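Local coordinates for peptide-binding protein (Photobacterium damsela subsp. piscicida, PDB 6SQX) that probably works as a cysteine-type endopeptidase of the NlpC/P60 family, a secreted enzyme that cleaves the peptidoglycan of potentially competing bacteria, at residues A72-V80 with K87-N95. Numbering follows the deposited sequence.
Sequences ANQNDFYYV and KNNILKLEN
Phe77 and Asn88 form the hydrogen-bonded pair of a two-stranded antiparallel hairpin: Phe77 N donates to Asn88 O at 2.9 Å (168° at the hydrogen), while the return bond from Asn88 N to Phe77 O is more bent, 134°. Past this pair, Ile90 N reaches Asn75 O at 2.9 Å, tying the first helical residue to the turn ahead of strand 76-78. Water 1, donating to Asn75 O and accepting from Leu91 N, adds a second link there.

On the Asp76 and Lys87 face, Lys87 CG is anti to the backbone N (chi1 -176°) and the chain stays extended, which lays it along Tyr78, from CB over the ring to CD and CE beside OH. Lys87 CG lies 4.1 Å from the Tyr78 ring centroid, an off-centre CH-pi contact. Lys87 NZ stops 4.0 Å from Asp76 OD2, too far for a salt bridge, and water 2 joins the two. Asn73 ND2 also donates to Asp76 OD2, from above the carboxylate plane, while Asn73 OD1 closes an Asx turn by accepting from Asn75 N. Water 3 connects Asp76 OD1 to Asn89 ND2; Asn89 OD1 N-caps the helix through Lys92 N.

On the face carrying Phe77 and Asn88, Phe77 CB meets Ile90 CG1 of the helix at 3.6 Å. Separately, Asn88 ND2 lies 3.3 Å from Tyr79 CE2, its amide plane nearly perpendicular to the ring.

Strand 87-89 runs straight into helix 90-102; Phe77, Ile90 and Leu93 pack against Leu207 of strand 206-211, in the SH3-type domain, and Tyr79 stacks on Tyr345 of helix 343-349.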
loop_
_atom_site.group_PDB
_atom_site.type_symbol
_atom_site.label_atom_id
_atom_site.label_comp_id
_atom_site.label_asym_id
_atom_site.label_seq_id
_atom_site.Cartn_x
_atom_site.Cartn_y
_atom_site.Cartn_z
ATOM N N ALA A 72 -9.482 -9.211 18.478
ATOM C CA ALA A 72 -10.213 -8.631 17.368
ATOM C C ALA A 72 -11.691 -9.026 17.424
ATOM O O ALA A 72 -12.057 -10.088 17.951
ATOM C CB ALA A 72 -9.601 -9.158 16.063
ATOM N N ASN A 73 -12.539 -8.164 16.870
ATOM C CA ASN A 73 -13.971 -8.438 16.829
ATOM C C ASN A 73 -14.565 -7.867 15.549
ATOM O O ASN A 73 -13.903 -7.129 14.806
ATOM C CB ASN A 73 -14.706 -7.932 18.099
ATOM C CG ASN A 73 -14.727 -6.418 18.199
ATOM O OD1 ASN A 73 -15.234 -5.737 17.309
ATOM N ND2 ASN A 73 -14.178 -5.879 19.293
ATOM N N GLN A 74 -15.831 -8.210 15.286
ATOM C CA GLN A 74 -16.455 -7.847 14.019
ATOM C C GLN A 74 -16.988 -6.419 13.983
ATOM O O GLN A 74 -17.424 -5.966 12.912
ATOM C CB GLN A 74 -17.597 -8.802 13.667
ATOM C CG GLN A 74 -17.171 -10.223 13.296
ATOM C CD GLN A 74 -18.372 -11.092 13.118
ATOM O OE1 GLN A 74 -19.212 -11.188 14.030
ATOM N NE2 GLN A 74 -18.512 -11.704 11.951
ATOM N N ASN A 75 -16.949 -5.687 15.108
ATOM C CA ASN A 75 -17.565 -4.363 15.200
ATOM C C ASN A 75 -16.573 -3.210 15.104
ATOM O O ASN A 75 -16.974 -2.084 14.754
ATOM C CB ASN A 75 -18.369 -4.256 16.504
ATOM C CG ASN A 75 -19.440 -5.298 16.569
ATOM O OD1 ASN A 75 -20.423 -5.232 15.828
ATOM N ND2 ASN A 75 -19.261 -6.289 17.445
ATOM N N ASP A 76 -15.317 -3.459 15.452
ATOM C CA ASP A 76 -14.300 -2.430 15.616
ATOM C C ASP A 76 -13.198 -2.666 14.594
ATOM O O ASP A 76 -12.761 -3.806 14.398
ATOM C CB ASP A 76 -13.662 -2.510 17.028
ATOM C CG ASP A 76 -14.686 -2.348 18.171
ATOM O OD1 ASP A 76 -15.741 -1.718 17.923
ATOM O OD2 ASP A 76 -14.399 -2.841 19.281
ATOM N N PHE A 77 -12.724 -1.581 13.982
ATOM C CA PHE A 77 -11.649 -1.642 12.997
ATOM C C PHE A 77 -10.558 -0.644 13.365
ATOM O O PHE A 77 -10.847 0.529 13.625
ATOM C CB PHE A 77 -12.170 -1.358 11.571
ATOM C CG PHE A 77 -11.074 -1.048 10.590
ATOM C CD1 PHE A 77 -10.172 -2.041 10.178
ATOM C CD2 PHE A 77 -10.922 0.242 10.108
ATOM C CE1 PHE A 77 -9.133 -1.747 9.268
ATOM C CE2 PHE A 77 -9.873 0.539 9.209
ATOM C CZ PHE A 77 -8.983 -0.463 8.812
ATOM N N TYR A 78 -9.309 -1.102 13.373
ATOM C CA TYR A 78 -8.144 -0.280 13.700
ATOM C C TYR A 78 -7.286 -0.068 12.459
ATOM O O TYR A 78 -6.854 -1.042 11.856
ATOM C CB TYR A 78 -7.278 -1.000 14.738
ATOM C CG TYR A 78 -7.959 -1.109 16.079
ATOM C CD1 TYR A 78 -8.959 -2.069 16.306
ATOM C CD2 TYR A 78 -7.618 -0.245 17.122
ATOM C CE1 TYR A 78 -9.619 -2.148 17.556
ATOM C CE2 TYR A 78 -8.246 -0.329 18.375
ATOM C CZ TYR A 78 -9.254 -1.257 18.577
ATOM O OH TYR A 78 -9.881 -1.334 19.808
ATOM N N TYR A 79 -6.951 1.184 12.129
ATOM C CA TYR A 79 -5.891 1.353 11.122
ATOM C C TYR A 79 -4.556 0.844 11.631
ATOM O O TYR A 79 -3.708 0.432 10.823
ATOM C CB TYR A 79 -5.749 2.832 10.716
ATOM C CG TYR A 79 -6.947 3.312 9.973
ATOM C CD1 TYR A 79 -7.173 2.923 8.650
ATOM C CD2 TYR A 79 -7.881 4.156 10.586
ATOM C CE1 TYR A 79 -8.305 3.334 7.963
ATOM C CE2 TYR A 79 -9.016 4.600 9.885
ATOM C CZ TYR A 79 -9.212 4.185 8.562
ATOM O OH TYR A 79 -10.331 4.570 7.854
ATOM N N VAL A 80 -4.312 0.895 12.936
ATOM C CA VAL A 80 -3.107 0.359 13.559
ATOM C C VAL A 80 -3.572 -0.546 14.698
ATOM O O VAL A 80 -4.027 -0.036 15.743
ATOM C CB VAL A 80 -2.200 1.499 14.061
ATOM C CG1 VAL A 80 -0.964 0.938 14.815
ATOM C CG2 VAL A 80 -1.791 2.395 12.868
ATOM N N LYS A 87 -8.999 3.634 16.287
ATOM C CA LYS A 87 -10.155 2.747 16.383
ATOM C C LYS A 87 -11.381 3.392 15.762
ATOM O O LYS A 87 -11.652 4.572 15.989
ATOM C CB LYS A 87 -10.466 2.499 17.857
ATOM C CG LYS A 87 -11.603 1.515 18.110
ATOM C CD LYS A 87 -12.000 1.530 19.596
ATOM C CE LYS A 87 -13.083 0.497 19.891
ATOM N NZ LYS A 87 -13.570 0.521 21.296
ATOM N N ASN A 88 -12.156 2.597 15.027
ATOM C CA ASN A 88 -13.333 3.053 14.310
ATOM C C ASN A 88 -14.467 2.053 14.479
ATOM O O ASN A 88 -14.234 0.844 14.516
ATOM C CB ASN A 88 -13.037 3.173 12.804
ATOM C CG ASN A 88 -12.012 4.252 12.501
ATOM O OD1 ASN A 88 -12.362 5.404 12.227
ATOM N ND2 ASN A 88 -10.733 3.884 12.557
ATOM N N ASN A 89 -15.704 2.550 14.525
ATOM C CA ASN A 89 -16.873 1.673 14.462
ATOM C C ASN A 89 -17.198 1.318 13.008
ATOM O O ASN A 89 -17.409 2.211 12.175
ATOM C CB ASN A 89 -18.059 2.368 15.139
ATOM C CG ASN A 89 -19.294 1.504 15.162
ATOM O OD1 ASN A 89 -20.113 1.553 14.253
ATOM N ND2 ASN A 89 -19.447 0.711 16.228
ATOM N N ILE A 90 -17.233 0.009 12.705
ATOM C CA ILE A 90 -17.361 -0.446 11.314
ATOM C C ILE A 90 -18.700 -0.039 10.730
ATOM O O ILE A 90 -18.768 0.470 9.602
ATOM C CB ILE A 90 -17.119 -1.963 11.188
ATOM C CG1 ILE A 90 -15.653 -2.268 11.545
ATOM C CG2 ILE A 90 -17.548 -2.487 9.778
ATOM C CD1 ILE A 90 -15.285 -3.740 11.660
ATOM N N LEU A 91 -19.790 -0.213 11.501
ATOM C CA LEU A 91 -21.103 0.128 10.963
ATOM C C LEU A 91 -21.198 1.625 10.658
ATOM O O LEU A 91 -21.746 2.025 9.617
ATOM C CB LEU A 91 -22.195 -0.318 11.939
ATOM C CG LEU A 91 -23.662 -0.094 11.525
ATOM C CD1 LEU A 91 -23.927 -0.767 10.159
ATOM C CD2 LEU A 91 -24.574 -0.650 12.628
ATOM N N LYS A 92 -20.622 2.464 11.524
ATOM C CA LYS A 92 -20.589 3.906 11.244
ATOM C C LYS A 92 -19.839 4.189 9.945
ATOM O O LYS A 92 -20.302 4.972 9.103
ATOM C CB LYS A 92 -19.955 4.666 12.414
ATOM C CG LYS A 92 -19.783 6.162 12.169
ATOM C CD LYS A 92 -18.971 6.819 13.291
ATOM C CE LYS A 92 -19.037 8.343 13.227
ATOM N NZ LYS A 92 -18.677 8.916 11.896
ATOM N N LEU A 93 -18.661 3.568 9.769
ATOM C CA LEU A 93 -17.891 3.791 8.540
ATOM C C LEU A 93 -18.680 3.362 7.308
ATOM O O LEU A 93 -18.612 4.017 6.263
ATOM C CB LEU A 93 -16.543 3.063 8.603
ATOM C CG LEU A 93 -15.442 3.628 9.516
ATOM C CD1 LEU A 93 -14.136 2.794 9.411
ATOM C CD2 LEU A 93 -15.129 5.103 9.251
ATOM N N GLU A 94 -19.394 2.239 7.395
ATOM C CA GLU A 94 -20.195 1.787 6.266
ATOM C C GLU A 94 -21.290 2.777 5.936
ATOM O O GLU A 94 -21.490 3.138 4.769
ATOM C CB GLU A 94 -20.777 0.407 6.547
ATOM C CG GLU A 94 -19.689 -0.678 6.637
ATOM C CD GLU A 94 -18.901 -0.806 5.346
ATOM O OE1 GLU A 94 -19.533 -1.139 4.315
ATOM O OE2 GLU A 94 -17.670 -0.566 5.393
ATOM N N ASN A 95 -22.005 3.235 6.955
ATOM C CA ASN A 95 -23.059 4.227 6.725
ATOM C C ASN A 95 -22.490 5.539 6.192
ATOM O O ASN A 95 -23.091 6.169 5.311
ATOM C CB ASN A 95 -23.870 4.466 8.003
ATOM C CG ASN A 95 -24.832 3.329 8.297
ATOM O OD1 ASN A 95 -25.582 2.888 7.423
ATOM N ND2 ASN A 95 -24.824 2.860 9.533
HETATM O O HOH W 1 -19.641 -1.763 13.878
HETATM O O HOH W 2 -15.224 -1.626 21.535
HETATM O O HOH W 3 -16.930 0.579 17.878
#